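Local coordinates for methanogen homoaconitase small subunit (Methanocaldococcus jannaschii, PDB 2PKP), which forms the small subunit of a hydro-lyase that reversibly interconverts homocitrate, cis-homoaconitate and homoisocitrate in 2-oxosuberate biosynthesis, at residues 116-119 with 124-127; 89-94 with 98-103; 35-40 with 72-77; 81-86 with 108-113. All coordinates share one frame; numbering follows the deposited sequence.

Interaction 1 of 4, residues 116-119 with 124-127; sequences VEID and EIVI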
loop_
_atom_site.group_PDB
_atom_site.type_symbol
_atom_site.label_atom_id
_atom_site.label_comp_id
_atom_site.label_asym_id
_atom_site.label_seq_id
_atom_site.Cartn_x
_atom_site.Cartn_y
_atom_site.Cartn_z
ATOM N N VAL A 116 8.304 -6.712 11.130
ATOM C CA VAL A 116 7.585 -5.813 12.021
ATOM C C VAL A 116 6.159 -5.578 11.565
ATOM O O VAL A 116 5.870 -5.531 10.369
ATOM C CB VAL A 116 8.300 -4.440 12.155
ATOM C CG1 VAL A 116 9.690 -4.638 12.749
ATOM C CG2 VAL A 116 8.389 -3.741 10.799
ATOM N N GLU A 117 5.269 -5.438 12.536
ATOM C CA GLU A 117 3.858 -5.210 12.262
ATOM C C GLU A 117 3.474 -3.934 12.993
ATOM O O GLU A 117 3.382 -3.915 14.225
ATOM C CB GLU A 117 3.033 -6.396 12.779
ATOM C CG GLU A 117 1.624 -6.467 12.244
ATOM C CD GLU A 117 0.872 -7.685 12.748
ATOM O OE1 GLU A 117 1.404 -8.816 12.649
ATOM O OE2 GLU A 117 -0.257 -7.507 13.238
ATOM N N ILE A 118 3.276 -2.864 12.231
ATOM C CA ILE A 118 2.909 -1.575 12.796
ATOM C C ILE A 118 1.393 -1.420 12.816
ATOM O O ILE A 118 0.756 -1.392 11.761
ATOM C CB ILE A 118 3.491 -0.419 11.962
ATOM C CG1 ILE A 118 5.009 -0.577 11.838
ATOM C CG2 ILE A 118 3.137 0.920 12.606
ATOM C CD1 ILE A 118 5.631 0.360 10.809
ATOM N N ASP A 119 0.816 -1.329 14.014
ATOM C CA ASP A 119 -0.626 -1.155 14.145
ATOM C C ASP A 119 -0.839 0.316 14.464
ATOM O O ASP A 119 -0.609 0.751 15.592
ATOM C CB ASP A 119 -1.181 -2.019 15.279
ATOM C CG ASP A 119 -2.702 -2.022 15.325
ATOM O OD1 ASP A 119 -3.315 -0.946 15.185
ATOM O OD2 ASP A 119 -3.288 -3.105 15.506
ATOM N N GLU A 124 1.394 0.521 18.283
ATOM C CA GLU A 124 2.327 -0.482 18.760
ATOM C C GLU A 124 2.979 -1.081 17.539
ATOM O O GLU A 124 2.413 -1.055 16.445
ATOM C CB GLU A 124 1.608 -1.613 19.490
ATOM C CG GLU A 124 0.704 -1.189 20.607
ATOM C CD GLU A 124 0.104 -2.388 21.306
ATOM O OE1 GLU A 124 -0.457 -3.263 20.609
ATOM O OE2 GLU A 124 0.201 -2.458 22.547
ATOM N N ILE A 125 4.168 -1.626 17.735
ATOM C CA ILE A 125 4.893 -2.278 16.664
ATOM C C ILE A 125 5.188 -3.661 17.189
ATOM O O ILE A 125 5.878 -3.805 18.191
ATOM C CB ILE A 125 6.232 -1.588 16.368
ATOM C CG1 ILE A 125 5.991 -0.171 15.843
ATOM C CG2 ILE A 125 7.025 -2.430 15.376
ATOM C CD1 ILE A 125 7.242 0.676 15.770
ATOM N N VAL A 126 4.632 -4.675 16.541
ATOM C CA VAL A 126 4.883 -6.043 16.952
ATOM C C VAL A 126 6.077 -6.547 16.145
ATOM O O VAL A 126 6.072 -6.488 14.916
ATOM C CB VAL A 126 3.661 -6.962 16.663
ATOM C CG1 VAL A 126 3.930 -8.368 17.178
ATOM C CG2 VAL A 126 2.417 -6.393 17.309
ATOM N N ILE A 127 7.105 -7.015 16.844
ATOM C CA ILE A 127 8.294 -7.566 16.206
ATOM C C ILE A 127 8.025 -9.059 16.308
ATOM O O ILE A 127 8.472 -9.732 17.240
ATOM C CB ILE A 127 9.564 -7.172 16.986
ATOM C CG1 ILE A 127 9.547 -5.660 17.245
ATOM C CG2 ILE A 127 10.805 -7.559 16.189
ATOM C CD1 ILE A 127 10.700 -5.153 18.075
#
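Ile118 and Ile125 both set CG1 beside the backbone N and opposite the carbonyl carbon (chi1 -56° and -65°), which lays the two side chains alongside each other, pointing the same way, with Ile118 CG1 4.1 Å from Ile125 CG1. The CG2 branch of Ile125 reaches diagonally across to the other strand, coming 4.0 Å from Val116 CB. These buried apolar groups share one face of the sheet, the face on which Ile83 of strand 81-84 also packs. Beneath them the strands run antiparallel. Glu117 and Val126 form a hydrogen-bonded pair: Glu117 N to Val126 O spans 2.7 Å, and Val126 N to Glu117 O also 2.7 Å. Asp119 N gives Glu124 O a bond of 2.9 Å, while the return bond from Glu124 N to Asp119 O is weak. On the opposite face Glu117 CB lies 4.0 Å from Val126 CB. The carboxylate of Glu117 goes elsewhere, bridging Lys4 of its own chain and Lys4 of the second subunit; that of Asp119 accepts from Lys122 N in the connecting turn. Such pairing defines a beta hairpin, strands 115-119 and 124-127, set in the sheet between strands 2-9 and 132-135.

Interaction 2 of 4, residues 89-94 with 98-103; sequences RIFYRN and VGLIPI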
loop_
_atom_site.group_PDB
_atom_site.type_symbol
_atom_site.label_atom_id
_atom_site.label_comp_id
_atom_site.label_asym_id
_atom_site.label_seq_id
_atom_site.Cartn_x
_atom_site.Cartn_y
_atom_site.Cartn_z
ATOM N N ARG A 89 13.061 17.736 11.197
ATOM C CA ARG A 89 11.819 18.479 11.026
ATOM C C ARG A 89 11.324 18.577 9.590
ATOM O O ARG A 89 10.167 18.278 9.312
ATOM C CB ARG A 89 11.979 19.892 11.601
ATOM C CG ARG A 89 12.393 19.918 13.067
ATOM C CD ARG A 89 12.570 21.341 13.611
ATOM N NE ARG A 89 11.328 22.113 13.622
ATOM C CZ ARG A 89 10.856 22.799 12.585
ATOM N NH1 ARG A 89 11.520 22.822 11.436
ATOM N NH2 ARG A 89 9.716 23.472 12.698
ATOM N N ILE A 90 12.197 18.993 8.679
ATOM C CA ILE A 90 11.810 19.149 7.286
ATOM C C ILE A 90 11.406 17.830 6.641
ATOM O O ILE A 90 10.404 17.762 5.930
ATOM C CB ILE A 90 12.944 19.803 6.472
ATOM C CG1 ILE A 90 13.186 21.225 6.992
ATOM C CG2 ILE A 90 12.583 19.828 4.990
ATOM C CD1 ILE A 90 14.297 21.979 6.271
ATOM N N PHE A 91 12.179 16.780 6.895
ATOM C CA PHE A 91 11.865 15.474 6.330
ATOM C C PHE A 91 10.474 15.040 6.783
ATOM O O PHE A 91 9.666 14.575 5.984
ATOM C CB PHE A 91 12.885 14.428 6.784
ATOM C CG PHE A 91 12.561 13.036 6.317
ATOM C CD1 PHE A 91 12.992 12.588 5.073
ATOM C CD2 PHE A 91 11.781 12.189 7.104
ATOM C CE1 PHE A 91 12.654 11.313 4.612
ATOM C CE2 PHE A 91 11.434 10.908 6.652
ATOM C CZ PHE A 91 11.873 10.473 5.402
ATOM N N TYR A 92 10.212 15.199 8.077
ATOM C CA TYR A 92 8.934 14.816 8.667
ATOM C C TYR A 92 7.773 15.452 7.911
ATOM O O TYR A 92 6.794 14.786 7.565
ATOM C CB TYR A 92 8.889 15.253 10.130
ATOM C CG TYR A 92 7.708 14.706 10.894
ATOM C CD1 TYR A 92 7.803 13.498 11.588
ATOM C CD2 TYR A 92 6.492 15.385 10.915
ATOM C CE1 TYR A 92 6.724 12.983 12.280
ATOM C CE2 TYR A 92 5.400 14.877 11.607
ATOM C CZ TYR A 92 5.521 13.677 12.286
ATOM O OH TYR A 92 4.442 13.168 12.974
ATOM N N ARG A 93 7.895 16.750 7.662
ATOM C CA ARG A 93 6.865 17.498 6.960
ATOM C C ARG A 93 6.683 16.971 5.540
ATOM O O ARG A 93 5.554 16.729 5.102
ATOM C CB ARG A 93 7.238 18.985 6.929
ATOM C CG ARG A 93 6.243 19.865 6.190
ATOM C CD ARG A 93 6.678 21.325 6.199
ATOM N NE ARG A 93 7.876 21.573 5.398
ATOM C CZ ARG A 93 7.937 21.424 4.078
ATOM N NH1 ARG A 93 6.867 21.024 3.404
ATOM N NH2 ARG A 93 9.065 21.686 3.428
ATOM N N ASN A 94 7.790 16.790 4.826
ATOM C CA ASN A 94 7.728 16.284 3.458
ATOM C C ASN A 94 7.105 14.898 3.416
ATOM O O ASN A 94 6.307 14.593 2.527
ATOM C CB ASN A 94 9.126 16.236 2.829
ATOM C CG ASN A 94 9.695 17.620 2.566
ATOM O OD1 ASN A 94 8.952 18.600 2.467
ATOM N ND2 ASN A 94 11.015 17.706 2.435
ATOM N N VAL A 98 3.566 13.631 1.290
ATOM C CA VAL A 98 3.534 12.676 0.177
ATOM C C VAL A 98 2.866 11.377 0.606
ATOM O O VAL A 98 2.785 10.428 -0.170
ATOM C CB VAL A 98 4.944 12.320 -0.370
ATOM C CG1 VAL A 98 5.624 13.569 -0.930
ATOM C CG2 VAL A 98 5.783 11.666 0.715
ATOM N N GLY A 99 2.394 11.330 1.847
ATOM C CA GLY A 99 1.734 10.125 2.330
ATOM C C GLY A 99 2.654 9.071 2.935
ATOM O O GLY A 99 2.255 7.920 3.105
ATOM N N LEU A 100 3.887 9.454 3.250
ATOM C CA LEU A 100 4.844 8.524 3.856
ATOM C C LEU A 100 4.707 8.697 5.365
ATOM O O LEU A 100 4.875 9.798 5.881
ATOM C CB LEU A 100 6.273 8.864 3.410
ATOM C CG LEU A 100 7.420 8.012 3.956
ATOM C CD1 LEU A 100 7.208 6.549 3.580
ATOM C CD2 LEU A 100 8.749 8.532 3.404
ATOM N N ILE A 101 4.416 7.610 6.071
ATOM C CA ILE A 101 4.207 7.677 7.516
ATOM C C ILE A 101 5.446 7.617 8.407
ATOM O O ILE A 101 6.152 6.609 8.460
ATOM C CB ILE A 101 3.244 6.562 7.978
ATOM C CG1 ILE A 101 1.943 6.637 7.177
ATOM C CG2 ILE A 101 2.945 6.714 9.471
ATOM C CD1 ILE A 101 1.068 5.396 7.311
ATOM N N PRO A 102 5.720 8.704 9.134
ATOM C CA PRO A 102 6.877 8.742 10.025
ATOM C C PRO A 102 6.407 8.249 11.393
ATOM O O PRO A 102 5.488 8.821 11.987
ATOM C CB PRO A 102 7.257 10.222 10.062
ATOM C CG PRO A 102 6.299 10.908 9.072
ATOM C CD PRO A 102 5.092 10.029 9.062
ATOM N N ILE A 103 7.029 7.186 11.882
ATOM C CA ILE A 103 6.673 6.617 13.173
ATOM C C ILE A 103 7.852 6.730 14.141
ATOM O O ILE A 103 8.981 6.398 13.786
ATOM C CB ILE A 103 6.267 5.145 12.996
ATOM C CG1 ILE A 103 4.971 5.082 12.181
ATOM C CG2 ILE A 103 6.114 4.466 14.349
ATOM C CD1 ILE A 103 4.642 3.720 11.674
#
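Val98 N and Asn94 O close the last helical turn with a long, weak bond of 3.2 Å, after which Gly99, at positive phi (87°), ends helix 89-98 in a Schellman motif and turns the chain back toward strand 101-104. The side chain of Val98 stays close to the same oxygen, its CG2 3.5 Å from Asn94 O. Two aromatic rings of the helix then meet the returning chain. Tyr92 swings its ring out opposite its own backbone N (chi1 -170°), turning one face to Pro102, whose CG lies over it: Pro102 CB is 3.6 Å from Tyr92 CE1, and Pro102 CG sits 4.2 Å from the ring centroid, displaced toward the rim, in a CH-pi contact. Replacing Tyr92 by alanine would probably uncover this side of the proline ring and leave Glu143 without the weak hydrogen bond from the phenol. Phe91 meets the chain more lightly, its CZ 4.2 Å from Leu100 CD2 in an oblique approach. Behind Phe91 lie Val71 and Ile74 of helix 68-75, and Phe61 meets its ring edge-to-face. The pair thus forms the second half of a beta-alpha-beta unit, in which helix 89-98 follows strand 81-84 and leads into strand 101-104, hydrogen-bonded beside it.

Interaction 3 of 4, residues 35-40 with 72-77; sequences SHCMAG and IAIKYC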
loop_
_atom_site.group_PDB
_atom_site.type_symbol
_atom_site.label_atom_id
_atom_site.label_comp_id
_atom_site.label_asym_id
_atom_site.label_seq_id
_atom_site.Cartn_x
_atom_site.Cartn_y
_atom_site.Cartn_z
ATOM N N SER A 35 14.937 3.903 -7.387
ATOM C CA SER A 35 15.960 2.921 -7.718
ATOM C C SER A 35 17.299 3.200 -7.028
ATOM O O SER A 35 18.199 2.363 -7.040
ATOM C CB SER A 35 16.151 2.850 -9.238
ATOM O OG SER A 35 16.654 4.070 -9.749
ATOM N N HIS A 36 17.435 4.374 -6.424
ATOM C CA HIS A 36 18.672 4.700 -5.722
ATOM C C HIS A 36 18.427 5.082 -4.270
ATOM O O HIS A 36 19.233 5.771 -3.649
ATOM C CB HIS A 36 19.423 5.814 -6.451
ATOM C CG HIS A 36 19.877 5.414 -7.821
ATOM N ND1 HIS A 36 19.129 5.652 -8.952
ATOM C CD2 HIS A 36 20.956 4.699 -8.225
ATOM C CE1 HIS A 36 19.723 5.099 -9.994
ATOM N NE2 HIS A 36 20.834 4.515 -9.582
ATOM N N CYS A 37 17.308 4.612 -3.730
ATOM C CA CYS A 37 16.954 4.890 -2.350
ATOM C C CYS A 37 17.992 4.286 -1.408
ATOM O O CYS A 37 18.357 3.118 -1.543
ATOM C CB CYS A 37 15.569 4.316 -2.040
ATOM S SG CYS A 37 14.957 4.747 -0.394
ATOM N N MET A 38 18.464 5.091 -0.460
ATOM C CA MET A 38 19.466 4.662 0.522
ATOM C C MET A 38 20.817 4.299 -0.101
ATOM O O MET A 38 21.695 3.769 0.586
ATOM C CB MET A 38 18.966 3.454 1.326
ATOM C CG MET A 38 17.582 3.611 1.919
ATOM S SD MET A 38 17.421 5.129 2.860
ATOM C CE MET A 38 18.427 4.764 4.275
ATOM N N ALA A 39 20.987 4.579 -1.391
ATOM C CA ALA A 39 22.235 4.253 -2.082
ATOM C C ALA A 39 23.433 4.953 -1.458
ATOM O O ALA A 39 24.571 4.532 -1.654
ATOM C CB ALA A 39 22.132 4.622 -3.559
ATOM N N GLY A 40 23.167 6.015 -0.701
ATOM C CA GLY A 40 24.229 6.761 -0.055
ATOM C C GLY A 40 24.968 5.988 1.023
ATOM O O GLY A 40 26.134 6.268 1.292
ATOM N N ILE A 72 10.194 10.872 -1.713
ATOM C CA ILE A 72 9.637 10.270 -2.918
ATOM C C ILE A 72 10.412 8.993 -3.261
ATOM O O ILE A 72 9.840 8.030 -3.764
ATOM C CB ILE A 72 9.689 11.262 -4.111
ATOM C CG1 ILE A 72 8.687 12.398 -3.869
ATOM C CG2 ILE A 72 9.383 10.542 -5.424
ATOM C CD1 ILE A 72 8.657 13.444 -4.973
ATOM N N ALA A 73 11.710 8.993 -2.967
ATOM C CA ALA A 73 12.566 7.839 -3.227
ATOM C C ALA A 73 12.127 6.679 -2.347
ATOM O O ALA A 73 12.091 5.532 -2.785
ATOM C CB ALA A 73 14.021 8.189 -2.937
ATOM N N ILE A 74 11.796 6.987 -1.098
ATOM C CA ILE A 74 11.342 5.975 -0.155
ATOM C C ILE A 74 9.947 5.478 -0.552
ATOM O O ILE A 74 9.727 4.278 -0.731
ATOM C CB ILE A 74 11.294 6.551 1.282
ATOM C CG1 ILE A 74 12.707 6.956 1.721
ATOM C CG2 ILE A 74 10.705 5.519 2.245
ATOM C CD1 ILE A 74 12.760 7.723 3.036
ATOM N N LYS A 75 9.015 6.415 -0.707
ATOM C CA LYS A 75 7.642 6.082 -1.070
ATOM C C LYS A 75 7.547 5.243 -2.343
ATOM O O LYS A 75 6.746 4.304 -2.415
ATOM C CB LYS A 75 6.818 7.364 -1.228
ATOM C CG LYS A 75 5.361 7.147 -1.630
ATOM C CD LYS A 75 4.667 8.496 -1.853
ATOM C CE LYS A 75 3.186 8.356 -2.211
ATOM N NZ LYS A 75 2.964 7.696 -3.529
ATOM N N TYR A 76 8.365 5.558 -3.342
ATOM C CA TYR A 76 8.300 4.797 -4.581
ATOM C C TYR A 76 9.015 3.449 -4.589
ATOM O O TYR A 76 9.126 2.804 -5.634
ATOM C CB TYR A 76 8.733 5.667 -5.766
ATOM C CG TYR A 76 7.601 6.560 -6.223
ATOM C CD1 TYR A 76 7.217 7.671 -5.470
ATOM C CD2 TYR A 76 6.857 6.246 -7.361
ATOM C CE1 TYR A 76 6.121 8.442 -5.834
ATOM C CE2 TYR A 76 5.754 7.010 -7.734
ATOM C CZ TYR A 76 5.392 8.105 -6.964
ATOM O OH TYR A 76 4.295 8.857 -7.310
ATOM N N CYS A 77 9.484 3.024 -3.419
ATOM C CA CYS A 77 10.115 1.714 -3.268
ATOM C C CYS A 77 9.013 0.816 -2.726
ATOM O O CYS A 77 9.206 -0.383 -2.526
ATOM C CB CYS A 77 11.261 1.750 -2.253
ATOM S SG CYS A 77 12.863 2.200 -2.925
#
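No ring lies between Cys37 and the residues it meets, Ala73, Ile74 and Cys77; the flat side chains of the two segments are used elsewhere, His36 stacked on Tyr24 and Tyr76 edge-to-face with Tyr31. What remains is a small, buried, apolar joint built round one thiol side chain. Cys37 holds its SG opposite the backbone N (chi1 -174°), aiming it at the helix. There SG lies 3.8 Å from Ile74 CG1. The methylene beneath it does as much of the touching: Cys37 CB is 3.5 Å from Cys77 SG, 3.8 Å from Ala73 O and 4.3 Å from Ala73 CB. The two sulfurs, Cys37 SG and Cys77 SG, stand 4.2 Å apart, too far for a disulfide, so the cysteines here simply pack. Cys77 contributes by carrying its SG beside its own backbone N, at chi1 -88°, on the side of the chain that faces Cys37. Phe45 of helix 45-48 also packs on Cys37, while Ile74 reaches past the contact to Phe91. Cys37 is the second residue of a type II beta turn, His36 to Ala39, closed by a 3.1 Å bond from Ala39 N to His36 O; Met38 takes the positive phi (64°) of the third position. The turn docks its corner against the C-terminal end of helix 68-75, within the aconitase C-terminal domain.

Interaction 4 of 4, residues 81-86 with 108-113; sequences AVIAKS and DEIKDG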
loop_
_atom_site.group_PDB
_atom_site.type_symbol
_atom_site.label_atom_id
_atom_site.label_comp_id
_atom_site.label_asym_id
_atom_site.label_seq_id
_atom_site.Cartn_x
_atom_site.Cartn_y
_atom_site.Cartn_z
ATOM N N ALA A 81 6.012 3.289 5.513
ATOM C CA ALA A 81 6.398 3.903 6.774
ATOM C C ALA A 81 7.878 3.800 7.097
ATOM O O ALA A 81 8.583 2.906 6.631
ATOM C CB ALA A 81 5.580 3.292 7.922
ATOM N N VAL A 82 8.332 4.735 7.919
ATOM C CA VAL A 82 9.710 4.767 8.367
ATOM C C VAL A 82 9.626 4.858 9.875
ATOM O O VAL A 82 8.914 5.707 10.410
ATOM C CB VAL A 82 10.453 6.013 7.840
ATOM C CG1 VAL A 82 11.854 6.067 8.408
ATOM C CG2 VAL A 82 10.496 5.979 6.329
ATOM N N ILE A 83 10.332 3.972 10.559
ATOM C CA ILE A 83 10.338 3.989 12.012
ATOM C C ILE A 83 11.697 4.517 12.459
ATOM O O ILE A 83 12.730 3.992 12.048
ATOM C CB ILE A 83 10.140 2.571 12.591
ATOM C CG1 ILE A 83 8.873 1.938 12.010
ATOM C CG2 ILE A 83 10.032 2.639 14.113
ATOM C CD1 ILE A 83 8.693 0.464 12.406
ATOM N N ALA A 84 11.699 5.552 13.289
ATOM C CA ALA A 84 12.959 6.113 13.773
ATOM C C ALA A 84 12.811 6.637 15.199
ATOM O O ALA A 84 11.691 6.790 15.698
ATOM C CB ALA A 84 13.424 7.244 12.843
ATOM N N LYS A 85 13.944 6.900 15.852
ATOM C CA LYS A 85 13.929 7.436 17.210
ATOM C C LYS A 85 13.502 8.896 17.130
ATOM O O LYS A 85 12.832 9.405 18.023
ATOM C CB LYS A 85 15.312 7.334 17.856
ATOM C CG LYS A 85 15.762 5.916 18.158
ATOM C CD LYS A 85 17.082 5.926 18.919
ATOM C CE LYS A 85 17.573 4.523 19.212
ATOM N NZ LYS A 85 18.867 4.547 19.949
ATOM N N SER A 86 13.911 9.567 16.056
ATOM C CA SER A 86 13.539 10.959 15.824
ATOM C C SER A 86 13.714 11.292 14.343
ATOM O O SER A 86 14.484 10.638 13.633
ATOM C CB SER A 86 14.366 11.915 16.696
ATOM O OG SER A 86 15.748 11.835 16.404
ATOM N N ASP A 108 16.120 0.713 18.949
ATOM C CA ASP A 108 17.184 -0.182 19.408
ATOM C C ASP A 108 16.530 -1.563 19.599
ATOM O O ASP A 108 17.207 -2.588 19.617
ATOM C CB ASP A 108 17.783 0.278 20.750
ATOM C CG ASP A 108 18.589 1.568 20.635
ATOM O OD1 ASP A 108 19.043 1.913 19.523
ATOM O OD2 ASP A 108 18.782 2.233 21.678
ATOM N N GLU A 109 15.204 -1.571 19.728
ATOM C CA GLU A 109 14.448 -2.804 19.928
ATOM C C GLU A 109 14.258 -3.580 18.634
ATOM O O GLU A 109 13.785 -4.716 18.653
ATOM C CB GLU A 109 13.063 -2.495 20.517
ATOM C CG GLU A 109 13.071 -1.813 21.881
ATOM C CD GLU A 109 13.551 -2.717 23.015
ATOM O OE1 GLU A 109 13.726 -3.930 22.790
ATOM O OE2 GLU A 109 13.741 -2.212 24.141
ATOM N N ILE A 110 14.619 -2.966 17.515
ATOM C CA ILE A 110 14.457 -3.599 16.212
ATOM C C ILE A 110 15.790 -3.882 15.525
ATOM O O ILE A 110 16.675 -3.024 15.485
ATOM C CB ILE A 110 13.596 -2.717 15.284
ATOM C CG1 ILE A 110 12.264 -2.385 15.973
ATOM C CG2 ILE A 110 13.360 -3.433 13.961
ATOM C CD1 ILE A 110 11.430 -1.335 15.242
ATOM N N LYS A 111 15.917 -5.089 14.982
ATOM C CA LYS A 111 17.134 -5.500 14.296
ATOM C C LYS A 111 16.872 -5.626 12.811
ATOM O O LYS A 111 15.736 -5.846 12.393
ATOM C CB LYS A 111 17.627 -6.844 14.838
ATOM C CG LYS A 111 18.025 -6.819 16.301
ATOM C CD LYS A 111 19.212 -5.896 16.523
ATOM C CE LYS A 111 19.694 -5.947 17.971
ATOM N NZ LYS A 111 20.941 -5.143 18.173
ATOM N N ASP A 112 17.928 -5.494 12.015
ATOM C CA ASP A 112 17.800 -5.602 10.571
ATOM C C ASP A 112 17.233 -6.973 10.247
ATOM O O ASP A 112 17.626 -7.967 10.857
ATOM C CB ASP A 112 19.163 -5.433 9.897
ATOM C CG ASP A 112 19.055 -5.361 8.392
ATOM O OD1 ASP A 112 18.381 -4.439 7.889
ATOM O OD2 ASP A 112 19.639 -6.230 7.709
ATOM N N GLY A 113 16.294 -7.022 9.306
ATOM C CA GLY A 113 15.696 -8.290 8.930
ATOM C C GLY A 113 14.521 -8.736 9.786
ATOM O O GLY A 113 13.884 -9.746 9.474
#
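A surface salt bridge, Lys85 to Asp108, and a buried isoleucine pair, Ile83 to Ile110, join strand 81-84 and its end to the loop that leads into strand 115-119. Lys85, just past the end of the strand, sets CG beside its backbone N (chi1 -69°) and then runs fully extended, bringing the ammonium to the carboxylate of Asp108, the two side chains crossing at about a right angle. Lys85 NZ lies 2.7 Å from Asp108 OD1, approaching on the syn side but 33° out of the carboxylate plane; a second, weak bond takes NZ to Asp108 OD2 at 2.9 Å. The last methylene comes along, with Lys85 CE 3.4 Å from Asp108 CG. The lysine chain also touches Glu59 and Thr107, and Asp108 N is bonded to Asn106 OD1 at the short 3-10 turn. In the fold, the loop passes over one face of the mixed sheet, where strand 81-84 lies between strands 101-104 and 54-57. On that face Ile83 CD1 meets Ile110 CD1 at 4.3 Å. A methionine in place of Lys85 would probably leave the carboxylate of Asp108 without its charged mate. Ile110 packs further on Val56, Val116 and Ile127, and its carbonyl oxygen accepts a hydrogen bond from Lys9 NZ.

In the fold
Along the chain interaction 3 closes first; interaction 4 then opens and encloses interaction 2, and interaction 1 follows. Three of them reach one mixed sheet: strand 81-84, of interaction 4, is hydrogen-bonded to strand 101-104, of interaction 2, through Val82 O and Ile103 N, 2.8 Å apart. Interactions 1 and 4, with centres about 11 Å apart, share an isoleucine core, as where Ile118 CD1 lies 3.5 Å from Ile83 CD1. Interaction 3 stands apart from the hairpin, about 23 Å between centres, yet Ile74 ties it to both Phe91 of interaction 2 and Val82 of interaction 4. These contacts join helices 68-75 and 89-98 to the sheet.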